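Local atomic coordinates of RND efflux system, outer membrane lipoprotein, NodT family (Burkholderia mallei, PDB entry 6U94), a protein that probably acts as the outer-membrane channel component of an RND-type efflux system. Residues Ser165-Val170 / Thr450-Leu455; Ala179-Leu184 / Gln238-Leu243; Ala185-Thr190 / Arg226-Gln231; Ala321-Leu326 / Arg376-Asn381. All blocks are in the same frame, centred on the assembly; numbering follows the deposited sequence.

Contact 1 (Ser165-Val170 / Thr450-Leu455); sequences SLVAEV and TLYKAL
Lys-453 reaches across to Ala-168 and lays its aliphatic chain over the alanine methyl. From CB, the side chain starts out toward helix 156-203. CG comes within 3.7 Å of Ala-168 CB. CD comes closer, 3.4 Å from Ala-168 CB, and lies at the margin of contact with Ser-165 CA. CE still lies 3.9 Å from Ala-168 CB. Three successive carbons thus run past one methyl. The chain bends at the CG-CD bond (chi3 -81°), and this carries NZ past the alanine and away from the apolar patch. There the ammonium group forms a salt bridge with Glu-134 and a hydrogen bond with the carbonyl of Gly-129. Ser-165 OG is also hydrogen-bonded to Glu-134 OE1, so one carboxylate oxygen serves both helices.

Tyr-452 fills the neighbouring position. The far end of its ring reaches Val-167, and the two side chains lie nearly perpendicular. Val-167 CG1 sits 4.1 Å from Tyr-452 CE1 and 4.0 Å from Tyr-452 OH. The hydroxyl itself pairs with the carbonyl of Gly-48.

The two helical segments run nearly antiparallel, at 170°, with their axes 9.8 Å apart. They join helix 156-203 to helix 421-454 inside the helical bundle. Glu-169 OE1 is 5.1 Å from Lys-453 NZ, and its carboxylate is paired with Arg-83 and Arg-87. Apolar contact therefore joins the helices directly, while the buried lysine charge is probably balanced mainly by Glu-134.

Contact 2 (Ala179-Leu184 / Gln238-Leu243); sequences ADRALL and QDENAL
The carboxylates of Asp-180 and Asp-239 meet with their planes 26° apart. Asp-180 OD2 and Asp-239 OD2 are only 2.7 Å from each other. At that spacing one acid probably holds a proton. Arg-90 adds positive charge here, pairing with Asp-180 OD2 through NH1 and with Asp-239 OD1 through NH2. A single guanidinium thus spans both acids and would probably favour a negative charge shared between them. The other oxygen of Asp-180, OD1, hydrogen-bonds a glycerol, probably from the crystallisation liquor.

The second flat pair is Arg-181 and Glu-240. Glu-240 OE2 approaches the rim of the guanidinium, roughly level with it. At 4.1 Å from Arg-181 NH2 it is too far for a salt bridge. The planes of the two groups stand 86° apart. Arg-181 has an extended chain from CG to NE, and this carries its NH2 on to the carbonyl of Val-255, to which it hydrogen-bonds. Asp-239 also packs on Thr-176 and Leu-177 of helix 156-203.

The contact joins helix 156-203 to helix 211-247, which follows it and runs back in roughly the opposite direction. Such an antiparallel helical hairpin is characteristic of the outer membrane factor family, as in TolC.

Contact 3 (Ala185-Thr190 / Arg226-Gln231); sequences ALAQDT and RVAAEQ
Ala-187 presses its methyl into the backbone of the facing helix at Ala-229. Ala-187 CB is 3.7 Å from Ala-229 N and 3.9 Å from Ala-229 CB. It also lies 4.2 Å from Ala-228 CB. With only methyls between them, the main chains come very close: Ala-187 CA and Ala-229 CA are 5.1 Å apart. Tyr-232 also covers Ala-187, and Leu-184 covers Ala-229.

These are the two arms of an antiparallel helical hairpin, helix 156-203 and helix 211-247. Long paired helices of this kind build the periplasmic tunnel in TolC-like outer membrane factors. Small side chains at the interface let the arms approach this closely.

The outward sides are different. Gln-188, Asp-189, Glu-230 and Gln-231 are polar and exposed to solvent. The side chain of Arg-226 is not modelled beyond CB, which is consistent with mobility. Another side of helix 156-203 is covered, with Leu-186 and Thr-190 packing on Phe-431 of helix 421-454. Thr-190 OG1 donates to Leu-186 O at 3.0 Å. That carbonyl also takes the helical bond from Thr-190 N, and the two donors arrive from opposite faces of its plane. The hydroxyl is tilted 34° from the carbonyl plane.

Contact 4 (Ala321-Leu326 / Arg376-Asn381); sequences ASLAGL and REVADN
Leu-323 packs its branched end against Val-378 and Ala-379. This sets the short helix 321-326 on helix 362-415, one of the long helices of the outer membrane efflux protein fold. One leucine of the short helix faces two neighbouring residues of the long one.

The Leu-323 and Val-378 side chains stand roughly square to each other. Leu-323 CD2 touches Val-378 CG1 at 3.9 Å. Lower on the same side chain, Leu-323 CG meets Ala-379 CB at 4.2 Å. CD2 also comes to 4.2 Å from Ala-379 CA. The leucine therefore meets the valine through CD2 and the alanine through both CG and CD2. Its CG stands opposite the backbone N (chi1 -178°), which extends the chain across to the long helix. Phe-375 and Leu-382 on helix 362-415 also touch Leu-323.

Val-378 serves a second interface as well, packing on Leu-451 and Ala-454 of helix 421-454. Nearby Glu-377 forms a salt bridge with Arg-282. Within the long helix, Asn-381 ND2 donates to Glu-377 O at 2.9 Å, with an N-H...O angle of 150°. Asn-381 N bonds the same oxygen from the opposite face of the carbonyl plane.

How the contacts relate
Contacts 2 and 3 join the same two helices, 156-203 and 211-247, with centres 13 Å apart. They meet where Leu-184 CD1 lies 3.4 Å from Ala-229 O. Contact 1 uses helix 156-203 further back along the chain, 19 Å from contact 2 between centres. Val-170 O and Leu-243 CD1 link the two at 4.0 Å. Through segment 450-455, contact 1 adjoins contact 4: Thr-450 CG2 is 3.3 Å from Asn-381 OD1. Contacts 3 and 4 are the farthest apart, about 40 Å between centres. Contacts 2, 3 and 4 all nest within the loop that contact 1 closes. The glycerol is bound at contact 2.

Contact 1 (Ser165-Val170 / Thr450-Leu455)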
loop_
_atom_site.group_PDB
_atom_site.type_symbol
_atom_site.label_atom_id
_atom_site.label_comp_id
_atom_site.label_asym_id
_atom_site.label_seq_id
_atom_site.Cartn_x
_atom_site.Cartn_y
_atom_site.Cartn_z
ATOM N N SER A 165 0.510 1.150 -12.363
ATOM C CA SER A 165 0.526 2.271 -11.428
ATOM C C SER A 165 -0.849 2.917 -11.319
ATOM O O SER A 165 -1.323 3.208 -10.214
ATOM C CB SER A 165 1.561 3.312 -11.862
ATOM O OG SER A 165 2.853 2.747 -11.984
ATOM N N LEU A 166 -1.507 3.137 -12.458
ATOM C CA LEU A 166 -2.799 3.812 -12.453
ATOM C C LEU A 166 -3.853 2.978 -11.736
ATOM O O LEU A 166 -4.607 3.497 -10.906
ATOM C CB LEU A 166 -3.233 4.117 -13.886
ATOM C CG LEU A 166 -4.512 4.932 -14.073
ATOM C CD1 LEU A 166 -4.400 6.273 -13.369
ATOM C CD2 LEU A 166 -4.790 5.133 -15.563
ATOM N N VAL A 167 -3.920 1.681 -12.047
ATOM C CA VAL A 167 -4.876 0.795 -11.385
ATOM C C VAL A 167 -4.648 0.804 -9.881
ATOM O O VAL A 167 -5.590 0.923 -9.089
ATOM C CB VAL A 167 -4.776 -0.630 -11.959
ATOM C CG1 VAL A 167 -5.471 -1.630 -11.047
ATOM C CG2 VAL A 167 -5.368 -0.683 -13.361
ATOM N N ALA A 168 -3.386 0.689 -9.466
ATOM C CA ALA A 168 -3.075 0.617 -8.045
ATOM C C ALA A 168 -3.332 1.947 -7.348
ATOM O O ALA A 168 -3.836 1.973 -6.218
ATOM C CB ALA A 168 -1.627 0.185 -7.854
ATOM N N GLU A 169 -2.990 3.060 -8.000
ATOM C CA GLU A 169 -3.155 4.360 -7.362
ATOM C C GLU A 169 -4.625 4.722 -7.198
ATOM O O GLU A 169 -4.992 5.386 -6.222
ATOM C CB GLU A 169 -2.425 5.438 -8.161
ATOM C CG GLU A 169 -2.051 6.659 -7.335
ATOM C CD GLU A 169 -1.067 6.331 -6.224
ATOM O OE1 GLU A 169 0.017 5.786 -6.522
ATOM O OE2 GLU A 169 -1.377 6.612 -5.048
ATOM N N VAL A 170 -5.478 4.299 -8.132
ATOM C CA VAL A 170 -6.915 4.501 -7.965
ATOM C C VAL A 170 -7.425 3.704 -6.771
ATOM O O VAL A 170 -8.248 4.192 -5.985
ATOM C CB VAL A 170 -7.665 4.124 -9.257
ATOM C CG1 VAL A 170 -9.167 4.127 -9.021
ATOM C CG2 VAL A 170 -7.298 5.081 -10.385
ATOM N N THR A 450 0.282 -2.836 -3.188
ATOM C CA THR A 450 1.668 -2.805 -3.640
ATOM C C THR A 450 2.142 -4.188 -4.073
ATOM O O THR A 450 2.900 -4.316 -5.042
ATOM C CB THR A 450 2.569 -2.252 -2.539
ATOM O OG1 THR A 450 2.030 -1.013 -2.065
ATOM C CG2 THR A 450 3.973 -2.012 -3.073
ATOM N N LEU A 451 1.705 -5.236 -3.371
ATOM C CA LEU A 451 2.051 -6.588 -3.788
ATOM C C LEU A 451 1.403 -6.949 -5.120
ATOM O O LEU A 451 1.988 -7.702 -5.909
ATOM C CB LEU A 451 1.649 -7.590 -2.707
ATOM C CG LEU A 451 1.978 -9.059 -2.987
ATOM C CD1 LEU A 451 3.471 -9.253 -3.237
ATOM C CD2 LEU A 451 1.498 -9.936 -1.842
ATOM N N TYR A 452 0.201 -6.429 -5.389
ATOM C CA TYR A 452 -0.399 -6.609 -6.707
ATOM C C TYR A 452 0.513 -6.080 -7.809
ATOM O O TYR A 452 0.558 -6.649 -8.906
ATOM C CB TYR A 452 -1.761 -5.913 -6.769
ATOM C CG TYR A 452 -2.253 -5.684 -8.185
ATOM C CD1 TYR A 452 -2.009 -4.483 -8.842
ATOM C CD2 TYR A 452 -2.958 -6.669 -8.864
ATOM C CE1 TYR A 452 -2.450 -4.274 -10.141
ATOM C CE2 TYR A 452 -3.405 -6.468 -10.157
ATOM C CZ TYR A 452 -3.148 -5.268 -10.792
ATOM O OH TYR A 452 -3.592 -5.059 -12.078
ATOM N N LYS A 453 1.234 -4.990 -7.541
ATOM C CA LYS A 453 2.149 -4.424 -8.525
ATOM C C LYS A 453 3.435 -5.235 -8.631
ATOM O O LYS A 453 3.877 -5.568 -9.738
ATOM C CB LYS A 453 2.469 -2.975 -8.165
ATOM C CG LYS A 453 1.263 -2.063 -8.180
ATOM C CD LYS A 453 1.698 -0.614 -8.244
ATOM C CE LYS A 453 2.103 -0.095 -6.874
ATOM N NZ LYS A 453 2.426 1.361 -6.923
ATOM N N ALA A 454 4.045 -5.566 -7.490
ATOM C CA ALA A 454 5.321 -6.275 -7.491
ATOM C C ALA A 454 5.230 -7.639 -8.164
ATOM O O ALA A 454 6.257 -8.169 -8.602
ATOM C CB ALA A 454 5.840 -6.430 -6.057
ATOM N N LEU A 455 4.034 -8.222 -8.247
ATOM C CA LEU A 455 3.838 -9.474 -8.965
ATOM C C LEU A 455 3.797 -9.284 -10.473
ATOM O O LEU A 455 3.776 -10.279 -11.206
ATOM C CB LEU A 455 2.542 -10.155 -8.518
ATOM C CG LEU A 455 2.415 -10.663 -7.082
ATOM C CD1 LEU A 455 1.003 -11.185 -6.843
ATOM C CD2 LEU A 455 3.440 -11.746 -6.796
#

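Contact 2 (Ala179-Leu184 / Gln238-Leu243)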
loop_
_atom_site.group_PDB
_atom_site.type_symbol
_atom_site.label_atom_id
_atom_site.label_comp_id
_atom_site.label_asym_id
_atom_site.label_seq_id
_atom_site.Cartn_x
_atom_site.Cartn_y
_atom_site.Cartn_z
ATOM N N ALA A 179 -11.066 5.038 4.463
ATOM C CA ALA A 179 -10.426 5.064 5.774
ATOM C C ALA A 179 -10.577 6.429 6.433
ATOM O O ALA A 179 -10.888 6.518 7.625
ATOM C CB ALA A 179 -8.952 4.682 5.649
ATOM N N ASP A 180 -10.377 7.505 5.670
ATOM C CA ASP A 180 -10.502 8.849 6.221
ATOM C C ASP A 180 -11.936 9.186 6.604
ATOM O O ASP A 180 -12.147 10.037 7.478
ATOM C CB ASP A 180 -9.962 9.877 5.225
ATOM C CG ASP A 180 -8.452 10.027 5.309
ATOM O OD1 ASP A 180 -7.914 9.959 6.432
ATOM O OD2 ASP A 180 -7.799 10.211 4.259
ATOM N N ARG A 181 -12.925 8.550 5.974
ATOM C CA ARG A 181 -14.306 8.722 6.413
ATOM C C ARG A 181 -14.527 8.061 7.768
ATOM O O ARG A 181 -15.130 8.654 8.670
ATOM C CB ARG A 181 -15.270 8.147 5.376
ATOM C CG ARG A 181 -15.373 8.944 4.090
ATOM C CD ARG A 181 -16.372 8.293 3.149
ATOM N NE ARG A 181 -16.480 8.999 1.877
ATOM C CZ ARG A 181 -17.313 8.649 0.901
ATOM N NH1 ARG A 181 -18.110 7.601 1.057
ATOM N NH2 ARG A 181 -17.350 9.347 -0.227
ATOM N N ALA A 182 -14.043 6.826 7.925
ATOM C CA ALA A 182 -14.135 6.150 9.214
ATOM C C ALA A 182 -13.434 6.951 10.302
ATOM O O ALA A 182 -13.921 7.036 11.436
ATOM C CB ALA A 182 -13.543 4.745 9.114
ATOM N N LEU A 183 -12.286 7.550 9.973
ATOM C CA LEU A 183 -11.589 8.393 10.938
ATOM C C LEU A 183 -12.412 9.625 11.291
ATOM O O LEU A 183 -12.481 10.019 12.461
ATOM C CB LEU A 183 -10.223 8.790 10.386
ATOM C CG LEU A 183 -9.180 7.674 10.401
ATOM C CD1 LEU A 183 -7.999 8.009 9.492
ATOM C CD2 LEU A 183 -8.716 7.423 11.828
ATOM N N LEU A 184 -13.047 10.245 10.294
ATOM C CA LEU A 184 -13.896 11.399 10.572
ATOM C C LEU A 184 -15.093 11.007 11.428
ATOM O O LEU A 184 -15.451 11.722 12.372
ATOM C CB LEU A 184 -14.364 12.040 9.264
ATOM C CG LEU A 184 -15.339 13.205 9.441
ATOM C CD1 LEU A 184 -14.677 14.349 10.198
ATOM C CD2 LEU A 184 -15.886 13.680 8.104
ATOM N N GLN A 238 -8.748 15.951 0.184
ATOM C CA GLN A 238 -7.593 15.614 -0.642
ATOM C C GLN A 238 -7.800 14.296 -1.376
ATOM O O GLN A 238 -7.454 14.176 -2.558
ATOM C CB GLN A 238 -6.333 15.548 0.221
ATOM C CG GLN A 238 -5.979 16.841 0.936
ATOM C CD GLN A 238 -4.887 16.642 1.970
ATOM O OE1 GLN A 238 -4.547 15.510 2.317
ATOM N NE2 GLN A 238 -4.331 17.741 2.466
ATOM N N ASP A 239 -8.353 13.292 -0.689
ATOM C CA ASP A 239 -8.615 12.006 -1.328
ATOM C C ASP A 239 -9.539 12.165 -2.527
ATOM O O ASP A 239 -9.296 11.584 -3.593
ATOM C CB ASP A 239 -9.230 11.031 -0.322
ATOM C CG ASP A 239 -8.329 10.763 0.866
ATOM O OD1 ASP A 239 -7.173 11.238 0.878
ATOM O OD2 ASP A 239 -8.786 10.073 1.797
ATOM N N GLU A 240 -10.608 12.948 -2.370
ATOM C CA GLU A 240 -11.562 13.120 -3.457
ATOM C C GLU A 240 -10.958 13.907 -4.615
ATOM O O GLU A 240 -11.299 13.653 -5.777
ATOM C CB GLU A 240 -12.826 13.803 -2.933
ATOM C CG GLU A 240 -13.551 12.992 -1.871
ATOM C CD GLU A 240 -14.770 13.702 -1.312
ATOM O OE1 GLU A 240 -14.817 14.950 -1.368
ATOM O OE2 GLU A 240 -15.685 13.007 -0.820
ATOM N N ASN A 241 -10.066 14.858 -4.324
ATOM C CA ASN A 241 -9.378 15.578 -5.392
ATOM C C ASN A 241 -8.479 14.641 -6.189
ATOM O O ASN A 241 -8.554 14.589 -7.423
ATOM C CB ASN A 241 -8.563 16.735 -4.813
ATOM C CG ASN A 241 -9.219 18.081 -5.038
ATOM O OD1 ASN A 241 -10.443 18.182 -5.131
ATOM N ND2 ASN A 241 -8.405 19.127 -5.139
ATOM N N ALA A 242 -7.619 13.889 -5.494
ATOM C CA ALA A 242 -6.722 12.962 -6.174
ATOM C C ALA A 242 -7.502 11.899 -6.933
ATOM O O ALA A 242 -7.092 11.477 -8.022
ATOM C CB ALA A 242 -5.772 12.314 -5.163
ATOM N N LEU A 243 -8.632 11.458 -6.377
ATOM C CA LEU A 243 -9.450 10.463 -7.060
ATOM C C LEU A 243 -10.015 11.020 -8.360
ATOM O O LEU A 243 -10.066 10.315 -9.376
ATOM C CB LEU A 243 -10.574 9.990 -6.138
ATOM C CG LEU A 243 -11.269 8.679 -6.500
ATOM C CD1 LEU A 243 -10.248 7.571 -6.689
ATOM C CD2 LEU A 243 -12.270 8.299 -5.422
#

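Contact 3 (Ala185-Thr190 / Arg226-Gln231)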
loop_
_atom_site.group_PDB
_atom_site.type_symbol
_atom_site.label_atom_id
_atom_site.label_comp_id
_atom_site.label_asym_id
_atom_site.label_seq_id
_atom_site.Cartn_x
_atom_site.Cartn_y
_atom_site.Cartn_z
ATOM N N ALA A 185 -15.728 9.875 11.112
ATOM C CA ALA A 185 -16.873 9.424 11.893
ATOM C C ALA A 185 -16.472 9.105 13.326
ATOM O O ALA A 185 -17.218 9.403 14.267
ATOM C CB ALA A 185 -17.511 8.206 11.226
ATOM N N LEU A 186 -15.298 8.498 13.512
ATOM C CA LEU A 186 -14.801 8.238 14.860
ATOM C C LEU A 186 -14.545 9.538 15.611
ATOM O O LEU A 186 -14.907 9.667 16.786
ATOM C CB LEU A 186 -13.530 7.394 14.786
ATOM C CG LEU A 186 -12.727 7.160 16.064
ATOM C CD1 LEU A 186 -13.525 6.346 17.075
ATOM C CD2 LEU A 186 -11.415 6.472 15.728
ATOM N N ALA A 187 -13.933 10.519 14.942
ATOM C CA ALA A 187 -13.649 11.795 15.590
ATOM C C ALA A 187 -14.925 12.564 15.909
ATOM O O ALA A 187 -14.950 13.344 16.867
ATOM C CB ALA A 187 -12.728 12.639 14.708
ATOM N N GLN A 188 -15.985 12.365 15.124
ATOM C CA GLN A 188 -17.244 13.050 15.391
ATOM C C GLN A 188 -18.006 12.393 16.536
ATOM O O GLN A 188 -18.596 13.089 17.372
ATOM C CB GLN A 188 -18.100 13.088 14.126
ATOM C CG GLN A 188 -17.578 14.043 13.064
ATOM C CD GLN A 188 -18.336 13.934 11.757
ATOM O OE1 GLN A 188 -18.851 12.871 11.411
ATOM N NE2 GLN A 188 -18.413 15.040 11.023
ATOM N N ASP A 189 -18.008 11.057 16.589
ATOM C CA ASP A 189 -18.606 10.364 17.725
ATOM C C ASP A 189 -17.894 10.728 19.021
ATOM O O ASP A 189 -18.540 10.985 20.044
ATOM C CB ASP A 189 -18.567 8.854 17.499
ATOM C CG ASP A 189 -19.412 8.420 16.319
ATOM O OD1 ASP A 189 -20.195 9.249 15.810
ATOM O OD2 ASP A 189 -19.290 7.250 15.899
ATOM N N THR A 190 -16.559 10.754 18.994
ATOM C CA THR A 190 -15.801 11.188 20.162
ATOM C C THR A 190 -16.142 12.626 20.534
ATOM O O THR A 190 -16.268 12.956 21.720
ATOM C CB THR A 190 -14.301 11.042 19.893
ATOM O OG1 THR A 190 -13.990 9.665 19.646
ATOM C CG2 THR A 190 -13.487 11.539 21.078
ATOM N N ARG A 226 -12.228 17.891 18.272
ATOM C CA ARG A 226 -12.572 18.842 17.219
ATOM C C ARG A 226 -11.427 19.007 16.225
ATOM O O ARG A 226 -11.652 19.070 15.010
ATOM C CB ARG A 226 -12.950 20.192 17.833
ATOM N N VAL A 227 -10.190 19.076 16.723
ATOM C CA VAL A 227 -9.038 19.245 15.843
ATOM C C VAL A 227 -8.864 18.025 14.947
ATOM O O VAL A 227 -8.598 18.155 13.745
ATOM C CB VAL A 227 -7.772 19.539 16.673
ATOM C CG1 VAL A 227 -6.533 18.970 16.000
ATOM C CG2 VAL A 227 -7.616 21.039 16.880
ATOM N N ALA A 228 -9.018 16.823 15.510
ATOM C CA ALA A 228 -8.906 15.614 14.701
ATOM C C ALA A 228 -9.978 15.574 13.620
ATOM O O ALA A 228 -9.698 15.214 12.469
ATOM C CB ALA A 228 -8.995 14.375 15.590
ATOM N N ALA A 229 -11.211 15.953 13.966
ATOM C CA ALA A 229 -12.284 15.972 12.979
ATOM C C ALA A 229 -11.974 16.941 11.845
ATOM O O ALA A 229 -12.303 16.674 10.683
ATOM C CB ALA A 229 -13.609 16.336 13.649
ATOM N N GLU A 230 -11.340 18.073 12.162
ATOM C CA GLU A 230 -10.979 19.030 11.123
ATOM C C GLU A 230 -9.875 18.481 10.226
ATOM O O GLU A 230 -9.899 18.688 9.007
ATOM C CB GLU A 230 -10.563 20.358 11.755
ATOM C CG GLU A 230 -11.738 21.180 12.271
ATOM C CD GLU A 230 -11.316 22.298 13.203
ATOM O OE1 GLU A 230 -10.104 22.416 13.482
ATOM O OE2 GLU A 230 -12.196 23.056 13.662
ATOM N N GLN A 231 -8.905 17.775 10.810
ATOM C CA GLN A 231 -7.842 17.179 10.006
ATOM C C GLN A 231 -8.396 16.142 9.037
ATOM O O GLN A 231 -7.992 16.094 7.869
ATOM C CB GLN A 231 -6.786 16.550 10.914
ATOM C CG GLN A 231 -5.780 15.676 10.181
ATOM C CD GLN A 231 -4.805 14.992 11.118
ATOM O OE1 GLN A 231 -4.471 13.819 10.937
ATOM N NE2 GLN A 231 -4.337 15.723 12.123
#

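Contact 4 (Ala321-Leu326 / Arg376-Asn381)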
loop_
_atom_site.group_PDB
_atom_site.type_symbol
_atom_site.label_atom_id
_atom_site.label_comp_id
_atom_site.label_asym_id
_atom_site.label_seq_id
_atom_site.Cartn_x
_atom_site.Cartn_y
_atom_site.Cartn_z
ATOM N N ALA A 321 6.928 -21.037 2.024
ATOM C CA ALA A 321 8.184 -21.497 2.606
ATOM C C ALA A 321 9.321 -21.444 1.592
ATOM O O ALA A 321 10.466 -21.160 1.957
ATOM C CB ALA A 321 8.021 -22.915 3.154
ATOM N N SER A 322 9.028 -21.716 0.317
ATOM C CA SER A 322 10.058 -21.627 -0.715
ATOM C C SER A 322 10.618 -20.213 -0.808
ATOM O O SER A 322 11.838 -20.014 -0.854
ATOM C CB SER A 322 9.494 -22.068 -2.067
ATOM O OG SER A 322 9.257 -23.464 -2.104
ATOM N N LEU A 323 9.733 -19.214 -0.825
ATOM C CA LEU A 323 10.172 -17.829 -0.965
ATOM C C LEU A 323 10.935 -17.367 0.270
ATOM O O LEU A 323 11.993 -16.737 0.158
ATOM C CB LEU A 323 8.970 -16.923 -1.232
ATOM C CG LEU A 323 9.265 -15.437 -1.443
ATOM C CD1 LEU A 323 10.306 -15.243 -2.537
ATOM C CD2 LEU A 323 7.989 -14.697 -1.794
ATOM N N ALA A 324 10.410 -17.673 1.460
ATOM C CA ALA A 324 11.120 -17.331 2.686
ATOM C C ALA A 324 12.443 -18.074 2.788
ATOM O O ALA A 324 13.410 -17.546 3.349
ATOM C CB ALA A 324 10.245 -17.635 3.902
ATOM N N GLY A 325 12.506 -19.299 2.259
ATOM C CA GLY A 325 13.752 -20.043 2.285
ATOM C C GLY A 325 14.835 -19.424 1.426
ATOM O O GLY A 325 16.019 -19.505 1.764
ATOM N N LEU A 326 14.452 -18.800 0.306
ATOM C CA LEU A 326 15.431 -18.128 -0.543
ATOM C C LEU A 326 16.166 -17.028 0.209
ATOM O O LEU A 326 17.339 -16.765 -0.071
ATOM C CB LEU A 326 14.754 -17.546 -1.785
ATOM C CG LEU A 326 14.629 -18.448 -3.013
ATOM C CD1 LEU A 326 14.065 -17.669 -4.193
ATOM C CD2 LEU A 326 15.976 -19.051 -3.365
ATOM N N ARG A 376 13.085 -10.217 -3.996
ATOM C CA ARG A 376 13.249 -9.551 -2.710
ATOM C C ARG A 376 12.122 -8.560 -2.459
ATOM O O ARG A 376 11.602 -8.467 -1.342
ATOM C CB ARG A 376 14.608 -8.851 -2.654
ATOM C CG ARG A 376 14.912 -8.178 -1.317
ATOM C CD ARG A 376 16.315 -7.587 -1.307
ATOM N NE ARG A 376 17.335 -8.595 -1.589
ATOM C CZ ARG A 376 17.851 -9.409 -0.672
ATOM N NH1 ARG A 376 17.439 -9.338 0.589
ATOM N NH2 ARG A 376 18.775 -10.297 -1.012
ATOM N N GLU A 377 11.723 -7.821 -3.496
ATOM C CA GLU A 377 10.616 -6.881 -3.362
ATOM C C GLU A 377 9.315 -7.599 -3.020
ATOM O O GLU A 377 8.502 -7.091 -2.240
ATOM C CB GLU A 377 10.466 -6.087 -4.655
ATOM C CG GLU A 377 9.419 -5.006 -4.632
ATOM C CD GLU A 377 9.450 -4.164 -5.897
ATOM O OE1 GLU A 377 9.322 -4.728 -7.008
ATOM O OE2 GLU A 377 9.631 -2.939 -5.778
ATOM N N VAL A 378 9.098 -8.778 -3.605
ATOM C CA VAL A 378 7.882 -9.529 -3.320
ATOM C C VAL A 378 7.895 -10.038 -1.882
ATOM O O VAL A 378 6.890 -9.944 -1.168
ATOM C CB VAL A 378 7.720 -10.678 -4.331
ATOM C CG1 VAL A 378 6.684 -11.681 -3.833
ATOM C CG2 VAL A 378 7.323 -10.124 -5.698
ATOM N N ALA A 379 9.032 -10.578 -1.436
ATOM C CA ALA A 379 9.135 -11.062 -0.063
ATOM C C ALA A 379 8.976 -9.922 0.936
ATOM O O ALA A 379 8.369 -10.098 1.998
ATOM C CB ALA A 379 10.470 -11.777 0.142
ATOM N N ASP A 380 9.507 -8.740 0.605
ATOM C CA ASP A 380 9.442 -7.612 1.528
ATOM C C ASP A 380 8.010 -7.130 1.721
ATOM O O ASP A 380 7.617 -6.775 2.839
ATOM C CB ASP A 380 10.333 -6.473 1.028
ATOM C CG ASP A 380 11.805 -6.729 1.286
ATOM O OD1 ASP A 380 12.143 -7.817 1.799
ATOM O OD2 ASP A 380 12.627 -5.839 0.979
ATOM N N ASN A 381 7.215 -7.104 0.650
ATOM C CA ASN A 381 5.838 -6.646 0.788
ATOM C C ASN A 381 4.970 -7.677 1.495
ATOM O O ASN A 381 3.994 -7.310 2.159
ATOM C CB ASN A 381 5.252 -6.303 -0.580
ATOM C CG ASN A 381 5.684 -4.934 -1.071
ATOM O OD1 ASN A 381 5.147 -3.913 -0.644
ATOM N ND2 ASN A 381 6.653 -4.908 -1.982
#